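Local atomic coordinates of beta-n-acetylhexosaminidase (Streptococcus pneumoniae, PDB entry 4AZI), a protein that probably releases terminal beta-linked N-acetylglucosamine from glycans, as one of the tandem family 20 catalytic modules of the pneumococcal exo-beta-D-N-acetylglucosaminidase StrH. Residues A[245-250]-A[270-275]; A[274-279]-A[308-313]; A[7-12]-A[319-324]. The protein carries 2 engineered substitutions. All coordinates share one frame; numbering follows the deposited sequence.

Contact 1 of 3, residues A[245-250]-A[270-275]; sequences VLISYW and YKFLNT. With OAN (O-(2-acetamido-2-deoxy D-glucopyranosylidene) amino-N-phenylcarbamate), chain C.
Ile247 touches two aromatic rings of 270-275, crossing Tyr270 obliquely and lying alongside Phe272. Its chi1 of -54° sets CG1 against the Tyr270 ring, and chi2 of -76° carries CD1 over one face, 4.2 Å from the ring centroid, in a CH-pi contact near the rim. Ile247 CB is 4.0 Å from Phe272 CD1. Phe272 runs alongside Tyr249 as well, its CD1 touching Tyr249 CB, with the two ring planes almost perpendicular. These apolar groups belong on the outer side of the sheet, where Leu265 of helix 262-267 meets Tyr249, Tyr270 and Phe272. The tyrosines combine that greasy surface with a polar tip: the hydroxyls of Tyr249 and Tyr270 bond to Ala260 O and Asp242 O.

Strands 246-249 and 271-282 are the parallel sixth and seventh strands of the TIM barrel, joined through the helix as a beta-alpha-beta crossover. Ile247 N meets Lys271 O at 3.0 Å, almost straight at 174°, and Ile247 O takes Leu273 N at 2.9 Å. Tyr249 likewise uses both N and O, reaching Leu273 O and Thr275 N. On the inner side, the small hydroxyl of Ser248 donates from OG to Thr275 OG1 over 2.8 Å, and OG1 in turn donates to Leu273 O, which also accepts from Tyr249 N. Water 1 bridges Val245 O and Lys271 N where the strands begin. Past their other end, Trp250 offers an indole face to the inhibitor, whose acetamide methyl CAH sits 3.7 Å above the ring plane, while NE1 is held by Asp229.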
loop_
_atom_site.group_PDB
_atom_site.type_symbol
_atom_site.label_atom_id
_atom_site.label_comp_id
_atom_site.label_asym_id
_atom_site.label_seq_id
_atom_site.Cartn_x
_atom_site.Cartn_y
_atom_site.Cartn_z
ATOM N N VAL A 245 -6.217 11.963 7.540
ATOM C CA VAL A 245 -5.949 10.693 6.845
ATOM C C VAL A 245 -5.829 10.894 5.330
ATOM O O VAL A 245 -6.678 11.531 4.731
ATOM C CB VAL A 245 -7.040 9.639 7.167
ATOM C CG1 VAL A 245 -6.842 8.368 6.339
ATOM C CG2 VAL A 245 -7.059 9.326 8.670
ATOM N N LEU A 246 -4.765 10.355 4.728
ATOM C CA LEU A 246 -4.654 10.267 3.275
ATOM C C LEU A 246 -5.555 9.129 2.794
ATOM O O LEU A 246 -5.401 8.003 3.230
ATOM C CB LEU A 246 -3.205 10.023 2.854
ATOM C CG LEU A 246 -2.935 9.825 1.357
ATOM C CD1 LEU A 246 -3.219 11.085 0.537
ATOM C CD2 LEU A 246 -1.512 9.351 1.138
ATOM N N ILE A 247 -6.512 9.424 1.919
ATOM C CA ILE A 247 -7.521 8.424 1.558
ATOM C C ILE A 247 -7.094 7.653 0.294
ATOM O O ILE A 247 -6.938 8.226 -0.792
ATOM C CB ILE A 247 -8.919 9.057 1.362
ATOM C CG1 ILE A 247 -9.380 9.892 2.593
ATOM C CG2 ILE A 247 -9.944 8.021 0.947
ATOM C CD1 ILE A 247 -9.852 9.099 3.797
ATOM N N SER A 248 -6.901 6.353 0.433
ATOM C CA SER A 248 -6.634 5.532 -0.738
ATOM C C SER A 248 -7.983 5.210 -1.382
ATOM O O SER A 248 -8.678 4.297 -0.945
ATOM C CB SER A 248 -5.848 4.280 -0.349
ATOM O OG SER A 248 -5.696 3.412 -1.452
ATOM N N TYR A 249 -8.363 5.997 -2.392
ATOM C CA TYR A 249 -9.699 5.891 -3.000
ATOM C C TYR A 249 -9.708 4.957 -4.195
ATOM O O TYR A 249 -9.074 5.229 -5.215
ATOM C CB TYR A 249 -10.283 7.267 -3.399
ATOM C CG TYR A 249 -11.797 7.217 -3.513
ATOM C CD1 TYR A 249 -12.419 6.636 -4.628
ATOM C CD2 TYR A 249 -12.612 7.708 -2.490
ATOM C CE1 TYR A 249 -13.806 6.559 -4.723
ATOM C CE2 TYR A 249 -13.996 7.629 -2.578
ATOM C CZ TYR A 249 -14.586 7.045 -3.697
ATOM O OH TYR A 249 -15.961 6.968 -3.797
ATOM N N TRP A 250 -10.452 3.859 -4.072
ATOM C CA TRP A 250 -10.446 2.825 -5.097
ATOM C C TRP A 250 -11.777 2.636 -5.796
ATOM O O TRP A 250 -11.806 2.210 -6.940
ATOM C CB TRP A 250 -9.938 1.514 -4.513
ATOM C CG TRP A 250 -10.887 0.929 -3.516
ATOM C CD1 TRP A 250 -11.027 1.271 -2.174
ATOM C CD2 TRP A 250 -11.901 -0.088 -3.763
ATOM N NE1 TRP A 250 -12.023 0.539 -1.590
ATOM C CE2 TRP A 250 -12.591 -0.295 -2.486
ATOM C CE3 TRP A 250 -12.290 -0.826 -4.867
ATOM C CZ2 TRP A 250 -13.615 -1.212 -2.347
ATOM C CZ3 TRP A 250 -13.329 -1.748 -4.718
ATOM C CH2 TRP A 250 -13.979 -1.933 -3.488
ATOM N N TYR A 270 -10.540 16.137 2.643
ATOM C CA TYR A 270 -9.626 15.002 2.442
ATOM C C TYR A 270 -8.748 15.122 1.199
ATOM O O TYR A 270 -9.138 15.747 0.216
ATOM C CB TYR A 270 -10.395 13.685 2.407
ATOM C CG TYR A 270 -10.866 13.223 3.761
ATOM C CD1 TYR A 270 -9.953 12.823 4.723
ATOM C CD2 TYR A 270 -12.223 13.189 4.084
ATOM C CE1 TYR A 270 -10.360 12.382 5.962
ATOM C CE2 TYR A 270 -12.646 12.759 5.336
ATOM C CZ TYR A 270 -11.698 12.354 6.269
ATOM O OH TYR A 270 -12.067 11.921 7.516
ATOM N N LYS A 271 -7.558 14.525 1.264
ATOM C CA LYS A 271 -6.677 14.401 0.104
ATOM C C LYS A 271 -6.608 12.940 -0.314
ATOM O O LYS A 271 -6.743 12.057 0.525
ATOM C CB LYS A 271 -5.283 14.917 0.438
ATOM C CG LYS A 271 -5.246 16.412 0.702
ATOM C CD LYS A 271 -4.380 16.741 1.898
ATOM C CE LYS A 271 -2.920 16.931 1.507
ATOM N NZ LYS A 271 -2.646 18.259 0.885
ATOM N N PHE A 272 -6.394 12.698 -1.606
ATOM C CA PHE A 272 -6.540 11.359 -2.166
ATOM C C PHE A 272 -5.248 10.815 -2.729
ATOM O O PHE A 272 -4.487 11.554 -3.342
ATOM C CB PHE A 272 -7.592 11.353 -3.298
ATOM C CG PHE A 272 -8.970 11.768 -2.862
ATOM C CD1 PHE A 272 -9.744 10.933 -2.064
ATOM C CD2 PHE A 272 -9.506 12.983 -3.271
ATOM C CE1 PHE A 272 -11.016 11.298 -1.671
ATOM C CE2 PHE A 272 -10.781 13.356 -2.880
ATOM C CZ PHE A 272 -11.538 12.511 -2.077
ATOM N N LEU A 273 -5.015 9.525 -2.516
ATOM C CA LEU A 273 -4.103 8.757 -3.346
ATOM C C LEU A 273 -4.997 7.953 -4.295
ATOM O O LEU A 273 -5.752 7.080 -3.844
ATOM C CB LEU A 273 -3.206 7.837 -2.511
ATOM C CG LEU A 273 -2.255 6.914 -3.315
ATOM C CD1 LEU A 273 -1.290 7.711 -4.192
ATOM C CD2 LEU A 273 -1.490 5.955 -2.411
ATOM N N ASN A 274 -4.945 8.300 -5.589
ATOM C CA ASN A 274 -5.838 7.716 -6.610
ATOM C C ASN A 274 -5.506 6.247 -6.876
ATOM O O ASN A 274 -4.601 5.930 -7.640
ATOM C CB ASN A 274 -5.794 8.545 -7.905
ATOM C CG ASN A 274 -6.755 8.040 -8.983
ATOM O OD1 ASN A 274 -7.610 7.183 -8.740
ATOM N ND2 ASN A 274 -6.613 8.584 -10.186
ATOM N N THR A 275 -6.271 5.370 -6.238
ATOM C CA THR A 275 -6.015 3.943 -6.217
ATOM C C THR A 275 -7.107 3.230 -7.009
ATOM O O THR A 275 -7.722 2.270 -6.537
ATOM C CB THR A 275 -5.977 3.464 -4.756
ATOM O OG1 THR A 275 -5.063 4.297 -4.028
ATOM C CG2 THR A 275 -5.530 2.007 -4.635
HETATM C CAH OAN C . -9.386 -1.962 -0.918
HETATM C CAG OAN C . -9.545 -3.193 -1.822
HETATM O OAN OAN C . -9.271 -3.124 -3.011
HETATM N NAI OAN C . -10.003 -4.292 -1.218
HETATM C CAB OAN C . -10.222 -5.593 -1.884
HETATM C CAC OAN C . -8.904 -6.366 -1.946
HETATM O OAJ OAN C . -8.686 -7.032 -0.695
HETATM C CAD OAN C . -8.914 -7.385 -3.076
HETATM O OAK OAN C . -7.671 -8.072 -3.044
HETATM C CAE OAN C . -9.065 -6.653 -4.418
HETATM C CAF OAN C . -9.140 -7.569 -5.644
HETATM O OAM OAN C . -10.329 -8.365 -5.599
HETATM O OAL OAN C . -10.219 -5.771 -4.452
HETATM C CAA OAN C . -10.849 -5.435 -3.285
HETATM N NAY OAN C . -12.062 -4.934 -3.393
HETATM O OAQ OAN C . -12.555 -4.826 -4.660
HETATM C CAP OAN C . -13.911 -4.962 -4.751
HETATM O OAR OAN C . -14.467 -4.811 -5.840
HETATM N NAO OAN C . -14.565 -5.264 -3.618
HETATM C CAS OAN C . -15.895 -5.396 -3.497
HETATM C CAT OAN C . -16.534 -4.677 -2.487
HETATM C CAU OAN C . -17.914 -4.778 -2.311
HETATM C CAV OAN C . -18.664 -5.599 -3.149
HETATM C CAW OAN C . -18.031 -6.327 -4.166
HETATM C CAX OAN C . -16.648 -6.230 -4.340
HETATM O O HOH W 1 -6.247 13.996 3.827
HETATM O O HOH W 2 -10.049 6.251 -7.528
#

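Contact 2 of 3, residues A[274-279]-A[308-313]; sequences NTNGDW and QLASTK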
loop_
_atom_site.group_PDB
_atom_site.type_symbol
_atom_site.label_atom_id
_atom_site.label_comp_id
_atom_site.label_asym_id
_atom_site.label_seq_id
_atom_site.Cartn_x
_atom_site.Cartn_y
_atom_site.Cartn_z
ATOM N N ASN A 274 -4.945 8.300 -5.589
ATOM C CA ASN A 274 -5.838 7.716 -6.610
ATOM C C ASN A 274 -5.506 6.247 -6.876
ATOM O O ASN A 274 -4.601 5.930 -7.640
ATOM C CB ASN A 274 -5.794 8.545 -7.905
ATOM C CG ASN A 274 -6.755 8.040 -8.983
ATOM O OD1 ASN A 274 -7.610 7.183 -8.740
ATOM N ND2 ASN A 274 -6.613 8.584 -10.186
ATOM N N THR A 275 -6.271 5.370 -6.238
ATOM C CA THR A 275 -6.015 3.943 -6.217
ATOM C C THR A 275 -7.107 3.230 -7.009
ATOM O O THR A 275 -7.722 2.270 -6.537
ATOM C CB THR A 275 -5.977 3.464 -4.756
ATOM O OG1 THR A 275 -5.063 4.297 -4.028
ATOM C CG2 THR A 275 -5.530 2.007 -4.635
ATOM N N ASN A 276 -7.336 3.714 -8.228
ATOM C CA ASN A 276 -8.500 3.310 -9.014
ATOM C C ASN A 276 -8.594 1.816 -9.207
ATOM O O ASN A 276 -7.639 1.197 -9.660
ATOM C CB ASN A 276 -8.473 3.993 -10.375
ATOM C CG ASN A 276 -9.851 4.193 -10.942
ATOM O OD1 ASN A 276 -10.689 3.300 -10.888
ATOM N ND2 ASN A 276 -10.103 5.382 -11.474
ATOM N N GLY A 277 -9.739 1.243 -8.841
ATOM C CA GLY A 277 -10.045 -0.166 -9.108
ATOM C C GLY A 277 -9.851 -0.549 -10.571
ATOM O O GLY A 277 -9.629 -1.717 -10.899
ATOM N N ASP A 278 -9.907 0.444 -11.452
ATOM C CA ASP A 278 -9.654 0.238 -12.882
ATOM C C ASP A 278 -8.288 -0.401 -13.135
ATOM O O ASP A 278 -8.102 -1.121 -14.111
ATOM C CB ASP A 278 -9.742 1.582 -13.625
ATOM C CG ASP A 278 -11.174 2.052 -13.838
ATOM O OD1 ASP A 278 -12.118 1.309 -13.476
ATOM O OD2 ASP A 278 -11.356 3.170 -14.368
ATOM N N TRP A 279 -7.333 -0.125 -12.249
ATOM C CA TRP A 279 -5.964 -0.627 -12.398
ATOM C C TRP A 279 -5.637 -1.872 -11.581
ATOM O O TRP A 279 -4.465 -2.237 -11.454
ATOM C CB TRP A 279 -4.954 0.501 -12.122
ATOM C CG TRP A 279 -5.204 1.757 -12.939
ATOM C CD1 TRP A 279 -5.514 1.841 -14.291
ATOM C CD2 TRP A 279 -5.156 3.154 -12.474
ATOM N NE1 TRP A 279 -5.677 3.151 -14.677
ATOM C CE2 TRP A 279 -5.472 3.987 -13.641
ATOM C CE3 TRP A 279 -4.908 3.773 -11.251
ATOM C CZ2 TRP A 279 -5.525 5.378 -13.563
ATOM C CZ3 TRP A 279 -4.969 5.173 -11.183
ATOM C CH2 TRP A 279 -5.259 5.955 -12.316
ATOM N N GLN A 308 -7.897 10.518 -12.697
ATOM C CA GLN A 308 -9.331 10.236 -12.561
ATOM C C GLN A 308 -9.674 9.375 -11.347
ATOM O O GLN A 308 -9.291 8.221 -11.276
ATOM C CB GLN A 308 -9.896 9.631 -13.840
ATOM C CG GLN A 308 -11.371 9.308 -13.750
ATOM C CD GLN A 308 -11.984 9.067 -15.108
ATOM O OE1 GLN A 308 -12.046 9.971 -15.943
ATOM N NE2 GLN A 308 -12.456 7.843 -15.334
ATOM N N LEU A 309 -10.400 9.943 -10.388
ATOM C CA LEU A 309 -10.860 9.165 -9.239
ATOM C C LEU A 309 -12.039 8.292 -9.660
ATOM O O LEU A 309 -12.821 8.680 -10.533
ATOM C CB LEU A 309 -11.225 10.075 -8.062
ATOM C CG LEU A 309 -10.024 10.753 -7.386
ATOM C CD1 LEU A 309 -10.430 12.052 -6.721
ATOM C CD2 LEU A 309 -9.356 9.829 -6.382
ATOM N N ALA A 310 -12.142 7.105 -9.064
ATOM C CA ALA A 310 -13.225 6.166 -9.383
ATOM C C ALA A 310 -14.584 6.816 -9.167
ATOM O O ALA A 310 -14.761 7.564 -8.212
ATOM C CB ALA A 310 -13.097 4.904 -8.542
ATOM N N SER A 311 -15.533 6.503 -10.054
ATOM C CA SER A 311 -16.888 7.099 -10.074
ATOM C C SER A 311 -16.960 8.554 -10.566
ATOM O O SER A 311 -18.014 9.198 -10.471
ATOM C CB SER A 311 -17.611 6.947 -8.718
ATOM O OG SER A 311 -17.196 7.927 -7.774
ATOM N N THR A 312 -15.849 9.074 -11.092
ATOM C CA THR A 312 -15.826 10.432 -11.637
ATOM C C THR A 312 -15.271 10.466 -13.052
ATOM O O THR A 312 -14.480 9.601 -13.452
ATOM C CB THR A 312 -14.998 11.425 -10.778
ATOM O OG1 THR A 312 -13.608 11.068 -10.829
ATOM C CG2 THR A 312 -15.484 11.460 -9.332
ATOM N N LYS A 313 -15.689 11.486 -13.798
ATOM C CA LYS A 313 -15.244 11.694 -15.171
ATOM C C LYS A 313 -14.288 12.890 -15.214
ATOM O O LYS A 313 -14.701 14.041 -15.014
ATOM C CB LYS A 313 -16.455 11.915 -16.084
ATOM C CG LYS A 313 -16.136 12.142 -17.552
ATOM C CD LYS A 313 -17.423 12.293 -18.358
ATOM C CE LYS A 313 -17.151 12.661 -19.808
ATOM N NZ LYS A 313 -16.258 11.654 -20.444
HETATM O O HOH W 2 -10.049 6.251 -7.528
HETATM O O HOH W 3 -12.530 5.565 -13.274
#
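Asn274 points its side chain at the loop 308-313, with CG anti to the backbone N (chi1 -177°). Its ND2 reaches Gln308 O at 2.9 Å, but the bond is weak. The other end of the same amide is used too: water 2 donates to OD1 and accepts from Ala310 N, the latter over 2.7 Å. Two residues on, Asn276 sends its own ND2 to Gln308 O at 3.0 Å, so one carbonyl takes two amides, weakly from Asn274 and more firmly from Asn276, which approaches from above the carbonyl plane. Asparagine suits this place because OD1 remains available to take Asp278 N at 3.0 Å, nearly straight at 168°, forming an Asx turn that pins the amide's rotation. Ala310 CB, a small methyl, lies 3.7 Å from Asn276 OD1. Water 3 joins Asp278 OD2, Asn276 ND2 and Gln308 NE2. Trp279 folds back, one ring face lying against Asn276 CB. Leu309 and Thr312 frame a type II turn that rests on Pro262 of helix 262-267, whereas Asn274 and Trp279 lean on strand 321-329, so this loop between helix 294-303 and that strand is fastened to the seventh barrel strand.

Contact 3 of 3, residues A[7-12]-A[319-324]; sequences LAKNKV and LPTVGS
Lys9 NZ is held by two good hydrogen bonds and a weak one. It donates to Thr321 OG1 over 2.7 Å and, weakly, to Thr321 O, while Asn307 OD1 just outside the contact supplies the other good acceptor. The ammonium charge thus faces three neutral oxygens, which would be expected to stabilise it. Lysine suits the spot because its chain, fully extended beyond CG, runs past Val322 O and Gly323 CA and crosses Thr321 obliquely at its tip. Thr321 meets it with OG1 in the crowded position between N and carbonyl carbon (chi1 66°).

The backbones alongside form the seam of the TIM barrel, where the first strand, 10-16, lies parallel to the eighth, 321-329, and completes the closed sheet. Asn10 N donates to Val322 O at 2.8 Å, in the carbonyl plane and on a lone pair. The next two links are Ser324 N to Asn10 O at 2.9 Å and Val12 N to Ser324 O at 2.8 Å, the last nearly along the C=O axis. Glycine fits at Gly323 because the backbone angles there (phi 151°, psi -163°) would jam a beta carbon against the preceding carbonyl, and the chains pass so close that Gly323 CA lies 3.1 Å from Asn10 O.

Water 4 can donate to Ala8 O and Val322 O at the N-terminal end of the two strands, though it has more acceptors in reach than protons. The side chain of Asn10 lies side by side with that of Val322, pointing the same way, Asn10 OD1 3.9 Å from Val322 CG2, and its ND2 turns to Asp41 of the second strand. Lys11 NZ curls back to Lys9 O at 2.8 Å, with Tyr356 O as a further partner, and Ser324 OG goes to Phe306 O.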
loop_
_atom_site.group_PDB
_atom_site.type_symbol
_atom_site.label_atom_id
_atom_site.label_comp_id
_atom_site.label_asym_id
_atom_site.label_seq_id
_atom_site.Cartn_x
_atom_site.Cartn_y
_atom_site.Cartn_z
ATOM N N LEU A 7 5.854 15.659 -11.719
ATOM C CA LEU A 7 6.917 14.769 -11.257
ATOM C C LEU A 7 6.921 14.614 -9.747
ATOM O O LEU A 7 7.443 13.620 -9.222
ATOM C CB LEU A 7 8.293 15.239 -11.743
ATOM C CG LEU A 7 8.678 14.919 -13.190
ATOM C CD1 LEU A 7 9.975 15.625 -13.545
ATOM C CD2 LEU A 7 8.808 13.417 -13.437
ATOM N N ALA A 8 6.340 15.593 -9.050
ATOM C CA ALA A 8 6.272 15.545 -7.595
ATOM C C ALA A 8 5.107 14.684 -7.083
ATOM O O ALA A 8 5.068 14.334 -5.907
ATOM C CB ALA A 8 6.212 16.948 -7.004
ATOM N N LYS A 9 4.165 14.341 -7.958
ATOM C CA LYS A 9 3.087 13.432 -7.565
ATOM C C LYS A 9 3.625 12.030 -7.282
ATOM O O LYS A 9 4.635 11.610 -7.875
ATOM C CB LYS A 9 1.994 13.384 -8.631
ATOM C CG LYS A 9 1.095 14.608 -8.617
ATOM C CD LYS A 9 -0.266 14.316 -9.215
ATOM C CE LYS A 9 -1.259 15.395 -8.814
ATOM N NZ LYS A 9 -2.643 15.053 -9.221
ATOM N N ASN A 10 2.964 11.316 -6.372
ATOM C CA ASN A 10 3.309 9.924 -6.084
ATOM C C ASN A 10 2.907 8.997 -7.228
ATOM O O ASN A 10 1.793 9.097 -7.734
ATOM C CB ASN A 10 2.630 9.455 -4.790
ATOM C CG ASN A 10 3.212 10.106 -3.557
ATOM O OD1 ASN A 10 2.705 11.122 -3.083
ATOM N ND2 ASN A 10 4.279 9.511 -3.017
ATOM N N LYS A 11 3.821 8.118 -7.642
ATOM C CA LYS A 11 3.508 7.030 -8.581
ATOM C C LYS A 11 3.805 5.713 -7.884
ATOM O O LYS A 11 4.967 5.381 -7.600
ATOM C CB LYS A 11 4.315 7.132 -9.880
ATOM C CG LYS A 11 3.828 8.193 -10.867
ATOM C CD LYS A 11 4.262 9.608 -10.507
ATOM C CE LYS A 11 5.757 9.682 -10.237
ATOM N NZ LYS A 11 6.222 11.096 -10.163
ATOM N N VAL A 12 2.749 4.969 -7.591
ATOM C CA VAL A 12 2.860 3.861 -6.651
ATOM C C VAL A 12 2.447 2.532 -7.286
ATOM O O VAL A 12 1.458 2.462 -8.018
ATOM C CB VAL A 12 2.038 4.136 -5.368
ATOM C CG1 VAL A 12 2.352 3.111 -4.285
ATOM C CG2 VAL A 12 2.330 5.532 -4.832
ATOM N N LEU A 319 -10.411 16.741 -8.867
ATOM C CA LEU A 319 -10.179 16.763 -7.433
ATOM C C LEU A 319 -8.703 16.531 -7.117
ATOM O O LEU A 319 -8.065 15.680 -7.742
ATOM C CB LEU A 319 -11.050 15.701 -6.743
ATOM C CG LEU A 319 -12.575 15.849 -6.853
ATOM C CD1 LEU A 319 -13.296 14.578 -6.430
ATOM C CD2 LEU A 319 -13.069 17.029 -6.024
ATOM N N PRO A 320 -8.154 17.281 -6.146
ATOM C CA PRO A 320 -6.745 17.138 -5.773
ATOM C C PRO A 320 -6.371 15.729 -5.335
ATOM O O PRO A 320 -6.990 15.146 -4.442
ATOM C CB PRO A 320 -6.584 18.134 -4.617
ATOM C CG PRO A 320 -7.587 19.195 -4.930
ATOM C CD PRO A 320 -8.771 18.451 -5.483
ATOM N N THR A 321 -5.376 15.180 -6.011
ATOM C CA THR A 321 -4.801 13.902 -5.637
ATOM C C THR A 321 -3.336 14.182 -5.364
ATOM O O THR A 321 -2.799 15.170 -5.872
ATOM C CB THR A 321 -4.958 12.859 -6.757
ATOM O OG1 THR A 321 -4.178 13.244 -7.903
ATOM C CG2 THR A 321 -6.406 12.749 -7.159
ATOM N N VAL A 322 -2.711 13.367 -4.523
ATOM C CA VAL A 322 -1.259 13.482 -4.299
ATOM C C VAL A 322 -0.498 12.596 -5.297
ATOM O O VAL A 322 0.733 12.641 -5.376
ATOM C CB VAL A 322 -0.852 13.140 -2.843
ATOM C CG1 VAL A 322 -1.559 14.052 -1.848
ATOM C CG2 VAL A 322 -1.109 11.665 -2.527
ATOM N N GLY A 323 -1.250 11.801 -6.058
ATOM C CA GLY A 323 -0.689 10.854 -7.015
ATOM C C GLY A 323 -1.594 9.651 -7.214
ATOM O O GLY A 323 -2.759 9.680 -6.833
ATOM N N SER A 324 -1.041 8.581 -7.781
ATOM C CA SER A 324 -1.824 7.419 -8.160
ATOM C C SER A 324 -1.113 6.113 -7.854
ATOM O O SER A 324 0.124 6.047 -7.841
ATOM C CB SER A 324 -2.171 7.476 -9.654
ATOM O OG SER A 324 -3.133 8.478 -9.915
HETATM O O HOH W 4 2.781 14.159 -4.059
#

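From the N terminus, residues 7-12 open the widest loop, which contact 3 closes some 300 residues later by joining the first barrel strand to the eighth. Contacts 1 and 2 both nest inside it. Contact 1 closes the short beta-alpha-beta loop between the sixth and seventh strands, and contact 2 starts where that one ends, sharing Asn274 and Thr275, then closes a second loop through helix 294-303 to 308-313. Neither crosses the other. The seventh strand is the hub: Phe272 O and Asn274 N probably bond to Val322 N and Gly323 O, tying contact 1 to contact 3, while Leu309 of contact 2 packs against both Phe272 and Leu319.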